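Long-range contact in flagellar basal body protein (Helicobacter pylori, PDB 5NPY), which probably builds part of the flagellar hook, the curved joint that links the rotary motor of the cell to its filament: residues Val144-Asn158 against Asn172-Gln186. Sequence-based numbering, arbitrary orientation.
Sequences VYGIDLKKIKDGTLN and NTLSPLQIPQDLTYQ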
ATOM      1  N   VAL A 144      19.802 -25.806 -24.302  1.00 43.95           N
ATOM      2  CA  VAL A 144      18.515 -26.248 -23.774  1.00 44.64           C
ATOM      3  C   VAL A 144      17.444 -25.220 -24.131  1.00 48.69           C
ATOM      4  O   VAL A 144      17.555 -24.042 -23.769  1.00 49.54           O
ATOM      5  CB  VAL A 144      18.601 -26.453 -22.258  1.00 39.55           C
ATOM      6  CG1 VAL A 144      17.287 -27.003 -21.717  1.00 35.99           C
ATOM      7  CG2 VAL A 144      19.776 -27.370 -21.931  1.00 45.68           C
ATOM      8  N   TYR A 145      16.398 -25.663 -24.830  1.00 45.55           N
ATOM      9  CA  TYR A 145      15.304 -24.775 -25.225  1.00 46.58           C
ATOM     10  C   TYR A 145      14.201 -24.757 -24.177  1.00 49.47           C
ATOM     11  O   TYR A 145      13.830 -25.802 -23.622  1.00 37.28           O
ATOM     12  CB  TYR A 145      14.697 -25.185 -26.573  1.00 46.18           C
ATOM     13  CG  TYR A 145      15.545 -24.809 -27.759  1.00 47.39           C
ATOM     14  CD1 TYR A 145      16.910 -25.065 -27.739  1.00 50.72           C
ATOM     15  CD2 TYR A 145      14.997 -24.207 -28.896  1.00 41.82           C
ATOM     16  CE1 TYR A 145      17.715 -24.733 -28.785  1.00 55.60           C
ATOM     17  CE2 TYR A 145      15.818 -23.871 -29.981  1.00 52.51           C
ATOM     18  CZ  TYR A 145      17.184 -24.146 -29.902  1.00 60.68           C
ATOM     19  OH  TYR A 145      18.080 -23.852 -30.900  1.00 73.62           O
ATOM     20  N   GLY A 146      13.663 -23.562 -23.946  1.00 49.10           N
ATOM     21  CA  GLY A 146      12.530 -23.366 -23.072  1.00 42.14           C
ATOM     22  C   GLY A 146      11.905 -22.011 -23.302  1.00 45.68           C
ATOM     23  O   GLY A 146      12.222 -21.315 -24.270  1.00 50.24           O
ATOM     24  N   ILE A 147      10.999 -21.642 -22.398  1.00 44.77           N
ATOM     25  CA  ILE A 147      10.409 -20.308 -22.420  1.00 33.50           C
ATOM     26  C   ILE A 147      11.397 -19.351 -21.761  1.00 43.14           C
ATOM     27  O   ILE A 147      11.563 -19.354 -20.539  1.00 50.78           O
ATOM     28  CB  ILE A 147       9.051 -20.266 -21.712  1.00 35.91           C
ATOM     29  CG1 ILE A 147       8.057 -21.270 -22.315  1.00 37.63           C
ATOM     30  CG2 ILE A 147       8.487 -18.849 -21.769  1.00 46.67           C
ATOM     31  CD1 ILE A 147       7.093 -20.671 -23.346  1.00 36.95           C
ATOM     32  N   ASP A 148      12.064 -18.540 -22.568  1.00 46.67           N
ATOM     33  CA  ASP A 148      12.889 -17.453 -22.057  1.00 41.40           C
ATOM     34  C   ASP A 148      11.970 -16.268 -21.781  1.00 44.11           C
ATOM     35  O   ASP A 148      11.382 -15.711 -22.713  1.00 37.05           O
ATOM     36  CB  ASP A 148      13.976 -17.108 -23.074  1.00 41.10           C
ATOM     37  CG  ASP A 148      14.903 -15.995 -22.607  1.00 52.46           C
ATOM     38  OD1 ASP A 148      14.739 -15.495 -21.465  1.00 43.88           O
ATOM     39  OD2 ASP A 148      15.820 -15.634 -23.385  1.00 57.48           O
ATOM     40  N   LEU A 149      11.816 -15.895 -20.500  1.00 43.59           N
ATOM     41  CA  LEU A 149      10.997 -14.728 -20.172  1.00 43.14           C
ATOM     42  C   LEU A 149      11.691 -13.426 -20.541  1.00 41.02           C
ATOM     43  O   LEU A 149      11.031 -12.383 -20.618  1.00 41.96           O
ATOM     44  CB  LEU A 149      10.624 -14.716 -18.686  1.00 41.29           C
ATOM     45  CG  LEU A 149       9.543 -15.686 -18.187  1.00 36.93           C
ATOM     46  CD1 LEU A 149       9.222 -15.460 -16.708  1.00 27.88           C
ATOM     47  CD2 LEU A 149       8.284 -15.541 -19.016  1.00 33.07           C
ATOM     48  N   LYS A 150      13.002 -13.478 -20.776  1.00 38.14           N
ATOM     49  CA  LYS A 150      13.783 -12.331 -21.231  1.00 45.96           C
ATOM     50  C   LYS A 150      13.771 -11.225 -20.185  1.00 47.69           C
ATOM     51  O   LYS A 150      13.591 -10.044 -20.489  1.00 58.25           O
ATOM     52  CB  LYS A 150      13.300 -11.831 -22.593  1.00 49.68           C
ATOM     53  CG  LYS A 150      13.445 -12.876 -23.690  1.00 55.89           C
ATOM     54  CD  LYS A 150      13.393 -12.269 -25.085  1.00 65.23           C
ATOM     55  CE  LYS A 150      13.648 -13.326 -26.163  1.00 70.98           C
ATOM     56  NZ  LYS A 150      12.582 -14.380 -26.193  1.00 73.88           N
ATOM     57  N   LYS A 151      13.963 -11.625 -18.937  1.00 42.70           N
ATOM     58  CA  LYS A 151      14.106 -10.698 -17.830  1.00 43.06           C
ATOM     59  C   LYS A 151      15.550 -10.500 -17.407  1.00 43.29           C
ATOM     60  O   LYS A 151      15.802  -9.686 -16.518  1.00 51.55           O
ATOM     61  CB  LYS A 151      13.301 -11.181 -16.617  1.00 33.73           C
ATOM     62  CG  LYS A 151      11.830 -11.336 -16.877  1.00 36.15           C
ATOM     63  CD  LYS A 151      11.060 -11.084 -15.616  1.00 40.72           C
ATOM     64  CE  LYS A 151      10.490 -12.357 -15.065  1.00 48.77           C
ATOM     65  NZ  LYS A 151      10.207 -12.219 -13.606  1.00 57.43           N
ATOM     66  N   ILE A 152      16.491 -11.238 -17.983  1.00 46.17           N
ATOM     67  CA  ILE A 152      17.896 -11.143 -17.604  1.00 56.63           C
ATOM     68  C   ILE A 152      18.613 -10.329 -18.668  1.00 57.55           C
ATOM     69  O   ILE A 152      18.730 -10.754 -19.822  1.00 58.55           O
ATOM     70  CB  ILE A 152      18.557 -12.516 -17.425  1.00 52.83           C
ATOM     71  CG1 ILE A 152      18.108 -13.179 -16.119  1.00 60.90           C
ATOM     72  CG2 ILE A 152      20.068 -12.360 -17.403  1.00 47.08           C
ATOM     73  CD1 ILE A 152      16.772 -13.857 -16.183  1.00 60.69           C
ATOM     74  N   LYS A 153      19.096  -9.157 -18.267  1.00 61.46           N
ATOM     75  CA  LYS A 153      19.875  -8.265 -19.114  1.00 65.41           C
ATOM     76  C   LYS A 153      21.115  -7.872 -18.336  1.00 68.94           C
ATOM     77  O   LYS A 153      21.000  -7.242 -17.279  1.00 74.62           O
ATOM     78  CB  LYS A 153      19.070  -7.006 -19.505  1.00 63.89           C
ATOM     79  CG  LYS A 153      17.661  -7.254 -20.048  1.00 75.19           C
ATOM     80  CD  LYS A 153      17.682  -8.169 -21.273  1.00 82.01           C
ATOM     81  CE  LYS A 153      16.397  -8.981 -21.401  1.00 75.27           C
ATOM     82  NZ  LYS A 153      16.614 -10.207 -22.221  1.00 68.11           N
ATOM     83  N   ASP A 154      22.286  -8.275 -18.836  1.00 73.09           N
ATOM     84  CA  ASP A 154      23.566  -7.758 -18.343  1.00 86.15           C
ATOM     85  C   ASP A 154      23.880  -8.261 -16.931  1.00 82.58           C
ATOM     86  O   ASP A 154      24.276  -7.496 -16.049  1.00 89.67           O
ATOM     87  CB  ASP A 154      23.590  -6.228 -18.392  1.00101.11           C
ATOM     88  CG  ASP A 154      23.597  -5.696 -19.813  1.00109.75           C
ATOM     89  OD1 ASP A 154      24.484  -6.088 -20.597  1.00111.98           O
ATOM     90  OD2 ASP A 154      22.698  -4.891 -20.142  1.00112.55           O
ATOM     91  N   GLY A 155      23.702  -9.560 -16.718  1.00 75.22           N
ATOM     92  CA  GLY A 155      23.876 -10.095 -15.379  1.00 69.77           C
ATOM     93  C   GLY A 155      22.984  -9.468 -14.333  1.00 64.52           C
ATOM     94  O   GLY A 155      23.322  -9.492 -13.148  1.00 72.32           O
ATOM     95  N   THR A 156      21.855  -8.887 -14.739  1.00 57.24           N
ATOM     96  CA  THR A 156      20.896  -8.301 -13.814  1.00 54.86           C
ATOM     97  C   THR A 156      19.493  -8.726 -14.216  1.00 51.98           C
ATOM     98  O   THR A 156      19.154  -8.757 -15.404  1.00 43.38           O
ATOM     99  CB  THR A 156      20.950  -6.754 -13.778  1.00 55.36           C
ATOM    100  OG1 THR A 156      20.370  -6.224 -14.977  1.00 66.67           O
ATOM    101  CG2 THR A 156      22.376  -6.224 -13.631  1.00 47.06           C
ATOM    102  N   LEU A 157      18.680  -9.046 -13.223  1.00 48.39           N
ATOM    103  CA  LEU A 157      17.281  -9.333 -13.471  1.00 57.40           C
ATOM    104  C   LEU A 157      16.502  -8.025 -13.476  1.00 58.66           C
ATOM    105  O   LEU A 157      16.778  -7.119 -12.681  1.00 53.30           O
ATOM    106  CB  LEU A 157      16.722 -10.298 -12.418  1.00 53.75           C
ATOM    107  CG  LEU A 157      15.273 -10.770 -12.602  1.00 50.61           C
ATOM    108  CD1 LEU A 157      15.058 -12.136 -11.990  1.00 44.25           C
ATOM    109  CD2 LEU A 157      14.263  -9.788 -12.021  1.00 52.59           C
ATOM    110  N   ASN A 158      15.538  -7.932 -14.389  1.00 56.61           N
ATOM    111  CA  ASN A 158      14.661  -6.775 -14.511  1.00 52.89           C
ATOM    112  C   ASN A 158      13.246  -7.216 -14.169  1.00 53.25           C
ATOM    113  O   ASN A 158      12.652  -8.035 -14.881  1.00 52.76           O
ATOM    114  CB  ASN A 158      14.741  -6.164 -15.914  1.00 55.12           C
ATOM    115  CG  ASN A 158      16.067  -5.468 -16.164  1.00 63.62           C
ATOM    116  OD1 ASN A 158      17.044  -5.710 -15.458  1.00 65.25           O
ATOM    117  ND2 ASN A 158      16.106  -4.597 -17.165  1.00 72.33           N
ATOM    118  N   ASN A 172       4.261 -20.562 -26.554  1.00 35.67           N
ATOM    119  CA  ASN A 172       4.544 -21.667 -27.461  1.00 39.43           C
ATOM    120  C   ASN A 172       5.834 -21.489 -28.253  1.00 37.85           C
ATOM    121  O   ASN A 172       6.068 -22.247 -29.198  1.00 35.69           O
ATOM    122  CB  ASN A 172       3.384 -21.868 -28.441  1.00 35.30           C
ATOM    123  CG  ASN A 172       3.363 -20.816 -29.543  1.00 47.08           C
ATOM    124  OD1 ASN A 172       3.869 -19.699 -29.378  1.00 51.26           O
ATOM    125  ND2 ASN A 172       2.775 -21.173 -30.681  1.00 57.38           N
ATOM    126  N   THR A 173       6.665 -20.512 -27.918  1.00 44.16           N
ATOM    127  CA  THR A 173       7.919 -20.285 -28.629  1.00 49.01           C
ATOM    128  C   THR A 173       9.087 -20.542 -27.685  1.00 49.55           C
ATOM    129  O   THR A 173       9.242 -19.839 -26.680  1.00 53.93           O
ATOM    130  CB  THR A 173       7.981 -18.871 -29.199  1.00 45.56           C
ATOM    131  OG1 THR A 173       7.013 -18.747 -30.249  1.00 58.10           O
ATOM    132  CG2 THR A 173       9.374 -18.571 -29.739  1.00 38.09           C
ATOM    133  N   LEU A 174       9.904 -21.538 -28.021  1.00 50.63           N
ATOM    134  CA  LEU A 174      11.018 -21.976 -27.192  1.00 45.80           C
ATOM    135  C   LEU A 174      12.331 -21.467 -27.768  1.00 41.83           C
ATOM    136  O   LEU A 174      12.499 -21.415 -28.989  1.00 41.11           O
ATOM    137  CB  LEU A 174      11.047 -23.503 -27.102  1.00 39.63           C
ATOM    138  CG  LEU A 174       9.691 -24.131 -26.782  1.00 42.59           C
ATOM    139  CD1 LEU A 174       9.777 -25.665 -26.780  1.00 39.11           C
ATOM    140  CD2 LEU A 174       9.139 -23.597 -25.447  1.00 28.01           C
ATOM    141  N   SER A 175      13.263 -21.115 -26.888  1.00 32.23           N
ATOM    142  CA  SER A 175      14.567 -20.618 -27.308  1.00 37.36           C
ATOM    143  C   SER A 175      15.595 -21.053 -26.273  1.00 43.00           C
ATOM    144  O   SER A 175      15.238 -21.613 -25.228  1.00 45.61           O
ATOM    145  CB  SER A 175      14.546 -19.090 -27.482  1.00 39.21           C
ATOM    146  OG  SER A 175      14.547 -18.405 -26.242  1.00 44.10           O
ATOM    147  N   PRO A 176      16.890 -20.840 -26.544  1.00 43.31           N
ATOM    148  CA  PRO A 176      17.908 -21.189 -25.548  1.00 38.03           C
ATOM    149  C   PRO A 176      17.763 -20.368 -24.280  1.00 47.92           C
ATOM    150  O   PRO A 176      17.532 -19.157 -24.327  1.00 53.05           O
ATOM    151  CB  PRO A 176      19.221 -20.873 -26.266  1.00 40.98           C
ATOM    152  CG  PRO A 176      18.905 -21.070 -27.681  1.00 47.60           C
ATOM    153  CD  PRO A 176      17.518 -20.522 -27.839  1.00 49.07           C
ATOM    154  N   LEU A 177      17.900 -21.042 -23.140  1.00 46.35           N
ATOM    155  CA  LEU A 177      17.832 -20.390 -21.838  1.00 48.27           C
ATOM    156  C   LEU A 177      19.209 -19.888 -21.426  1.00 52.40           C
ATOM    157  O   LEU A 177      20.209 -20.597 -21.567  1.00 57.19           O
ATOM    158  CB  LEU A 177      17.287 -21.356 -20.784  1.00 41.06           C
ATOM    159  CG  LEU A 177      15.935 -21.942 -21.180  1.00 44.47           C
ATOM    160  CD1 LEU A 177      15.321 -22.721 -20.018  1.00 48.49           C
ATOM    161  CD2 LEU A 177      14.981 -20.844 -21.687  1.00 40.27           C
ATOM    162  N   GLN A 178      19.256 -18.662 -20.911  1.00 59.29           N
ATOM    163  CA  GLN A 178      20.510 -18.035 -20.489  1.00 60.89           C
ATOM    164  C   GLN A 178      20.334 -17.484 -19.076  1.00 55.89           C
ATOM    165  O   GLN A 178      19.746 -16.416 -18.876  1.00 49.77           O
ATOM    166  CB  GLN A 178      20.934 -16.938 -21.456  1.00 63.56           C
ATOM    167  CG  GLN A 178      22.296 -16.350 -21.123  1.00 69.75           C
ATOM    168  CD  GLN A 178      22.586 -15.057 -21.864  1.00 68.78           C
ATOM    169  OE1 GLN A 178      21.685 -14.428 -22.429  1.00 71.56           O
ATOM    170  NE2 GLN A 178      23.852 -14.652 -21.862  1.00 59.76           N
ATOM    171  N   ILE A 179      20.848 -18.216 -18.097  1.00 46.77           N
ATOM    172  CA  ILE A 179      20.799 -17.782 -16.709  1.00 45.52           C
ATOM    173  C   ILE A 179      22.231 -17.680 -16.206  1.00 47.61           C
ATOM    174  O   ILE A 179      22.784 -18.676 -15.715  1.00 56.62           O
ATOM    175  CB  ILE A 179      19.968 -18.749 -15.854  1.00 52.41           C
ATOM    176  CG1 ILE A 179      18.564 -18.903 -16.441  1.00 53.15           C
ATOM    177  CG2 ILE A 179      19.910 -18.282 -14.408  1.00 49.47           C
ATOM    178  CD1 ILE A 179      17.744 -19.971 -15.771  1.00 41.29           C
ATOM    179  N   PRO A 180      22.872 -16.519 -16.319  1.00 49.72           N
ATOM    180  CA  PRO A 180      24.252 -16.378 -15.831  1.00 50.40           C
ATOM    181  C   PRO A 180      24.339 -16.585 -14.324  1.00 61.17           C
ATOM    182  O   PRO A 180      23.335 -16.687 -13.612  1.00 47.07           O
ATOM    183  CB  PRO A 180      24.635 -14.944 -16.223  1.00 33.92           C
ATOM    184  CG  PRO A 180      23.631 -14.545 -17.283  1.00 44.37           C
ATOM    185  CD  PRO A 180      22.377 -15.293 -16.971  1.00 50.42           C
ATOM    186  N   GLN A 181      25.583 -16.630 -13.835  1.00 76.30           N
ATOM    187  CA  GLN A 181      25.860 -16.928 -12.432  1.00 89.82           C
ATOM    188  C   GLN A 181      25.845 -15.670 -11.562  1.00 93.87           C
ATOM    189  O   GLN A 181      25.045 -15.562 -10.627  1.00 86.84           O
ATOM    190  CB  GLN A 181      27.204 -17.653 -12.308  1.00 94.49           C
ATOM    191  CG  GLN A 181      27.562 -18.070 -10.885  1.00 96.75           C
ATOM    192  CD  GLN A 181      28.782 -18.965 -10.819  1.00 93.75           C
ATOM    193  OE1 GLN A 181      29.687 -18.879 -11.660  1.00 92.59           O
ATOM    194  NE2 GLN A 181      28.815 -19.835  -9.817  1.00 88.60           N
ATOM    195  N   ASP A 182      26.740 -14.724 -11.841  1.00102.44           N
ATOM    196  CA  ASP A 182      26.714 -13.450 -11.135  1.00114.88           C
ATOM    197  C   ASP A 182      25.508 -12.641 -11.588  1.00109.66           C
ATOM    198  O   ASP A 182      25.582 -11.898 -12.573  1.00120.78           O
ATOM    199  CB  ASP A 182      28.010 -12.664 -11.363  1.00125.28           C
ATOM    200  CG  ASP A 182      27.922 -11.231 -10.846  1.00130.45           C
ATOM    201  OD1 ASP A 182      27.954 -11.035  -9.613  1.00134.65           O
ATOM    202  OD2 ASP A 182      27.819 -10.300 -11.674  1.00128.22           O
ATOM    203  N   LEU A 183      24.389 -12.786 -10.883  1.00 88.03           N
ATOM    204  CA  LEU A 183      23.163 -12.070 -11.207  1.00 69.39           C
ATOM    205  C   LEU A 183      22.809 -11.151 -10.047  1.00 64.56           C
ATOM    206  O   LEU A 183      22.571 -11.622  -8.928  1.00 65.07           O
ATOM    207  CB  LEU A 183      22.018 -13.044 -11.499  1.00 55.83           C
ATOM    208  CG  LEU A 183      21.580 -13.171 -12.956  1.00 57.64           C
ATOM    209  CD1 LEU A 183      20.685 -12.018 -13.359  1.00 61.16           C
ATOM    210  CD2 LEU A 183      22.787 -13.207 -13.849  1.00 58.90           C
ATOM    211  N   THR A 184      22.792  -9.847 -10.306  1.00 52.31           N
ATOM    212  CA  THR A 184      22.239  -8.894  -9.359  1.00 53.17           C
ATOM    213  C   THR A 184      20.798  -8.578  -9.735  1.00 42.41           C
ATOM    214  O   THR A 184      20.331  -8.883 -10.833  1.00 38.75           O
ATOM    215  CB  THR A 184      23.068  -7.601  -9.298  1.00 61.73           C
ATOM    216  OG1 THR A 184      23.174  -7.007 -10.602  1.00 58.43           O
ATOM    217  CG2 THR A 184      24.472  -7.883  -8.729  1.00 55.79           C
ATOM    218  N   TYR A 185      20.085  -7.986  -8.788  1.00 44.68           N
ATOM    219  CA  TYR A 185      18.720  -7.515  -8.992  1.00 51.76           C
ATOM    220  C   TYR A 185      18.751  -5.999  -9.071  1.00 54.84           C
ATOM    221  O   TYR A 185      19.110  -5.343  -8.090  1.00 54.28           O
ATOM    222  CB  TYR A 185      17.813  -7.957  -7.847  1.00 55.40           C
ATOM    223  CG  TYR A 185      16.369  -7.629  -8.078  1.00 58.53           C
ATOM    224  CD1 TYR A 185      15.516  -8.564  -8.642  1.00 66.35           C
ATOM    225  CD2 TYR A 185      15.856  -6.393  -7.738  1.00 55.73           C
ATOM    226  CE1 TYR A 185      14.193  -8.279  -8.858  1.00 68.35           C
ATOM    227  CE2 TYR A 185      14.532  -6.094  -7.955  1.00 61.69           C
ATOM    228  CZ  TYR A 185      13.707  -7.045  -8.520  1.00 66.10           C
ATOM    229  OH  TYR A 185      12.384  -6.776  -8.739  1.00 66.95           O
ATOM    230  N   GLN A 186      18.386  -5.441 -10.218  1.00 56.33           N
ATOM    231  CA  GLN A 186      18.447  -3.992 -10.348  1.00 56.50           C
ATOM    232  C   GLN A 186      17.350  -3.372  -9.488  1.00 48.95           C
ATOM    233  O   GLN A 186      16.204  -3.855  -9.494  1.00 46.28           O
ATOM    234  CB  GLN A 186      18.326  -3.513 -11.798  1.00 65.24           C
ATOM    235  CG  GLN A 186      19.550  -3.800 -12.691  1.00 78.38           C
ATOM    236  CD  GLN A 186      20.828  -3.067 -12.290  1.00 85.63           C
ATOM    237  OE1 GLN A 186      21.055  -2.759 -11.112  1.00 89.23           O
ATOM    238  NE2 GLN A 186      21.686  -2.808 -13.273  1.00 87.94           N
TER
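Y145 and P176 meet flank to flank: the proline ring lies over one face of the tyrosine, with P176 CD 4.2 Å from the ring centroid and only 12° off its normal, a CH-pi contact. S175 C sits over the same face nearer the rim. Beside this contact the backbones pair antiparallel at Y145-P176 and G146-S175; G146 and S175 exchange two bonds, G146 N to S175 O and S175 N to G146 O, each 2.8 Å. L177 N then reaches V144 O almost head-on, with a C=O...N angle of 175°. With its CG beside its own backbone N (chi1 -55°), L177 lays CD2 3.7 Å from G146 C, against bare glycine backbone. Beyond this strand pair the backbones draw apart and side chains make the contact: I152 CG2 lies 3.8 Å from P180 CD, and I152 CG1 rests against L183 CD1. Both segments fall within the sequence region assigned to the FlgE/F/G D1 family, consistent with a place in the D1 domain of the hook protein, and they run side by side twice, first antiparallel and then, at 156-157 and 184-185, parallel. In this second pairing G155 O takes the N-H of T184, and L157 N returns a bond to T184 O. T156 and T184 share one face of the sheet, T156 CG2 lying 3.2 Å from T184 OG1, while Q186 sets its CG against T156 CB and a bend at chi2 carries its amide over T156 CG2. On the other face L157 CD2 presses on Y185 CE1 at 3.5 Å. Further out, T156 OG1 donates to K153 O, which also accepts T156 N, tying the 153-156 turn; D148 OD1 closes an Asx turn with K150 N. Strand 499-509 lies against I147, I152 and L157, and F494 meets the Y185 ring edge-to-face.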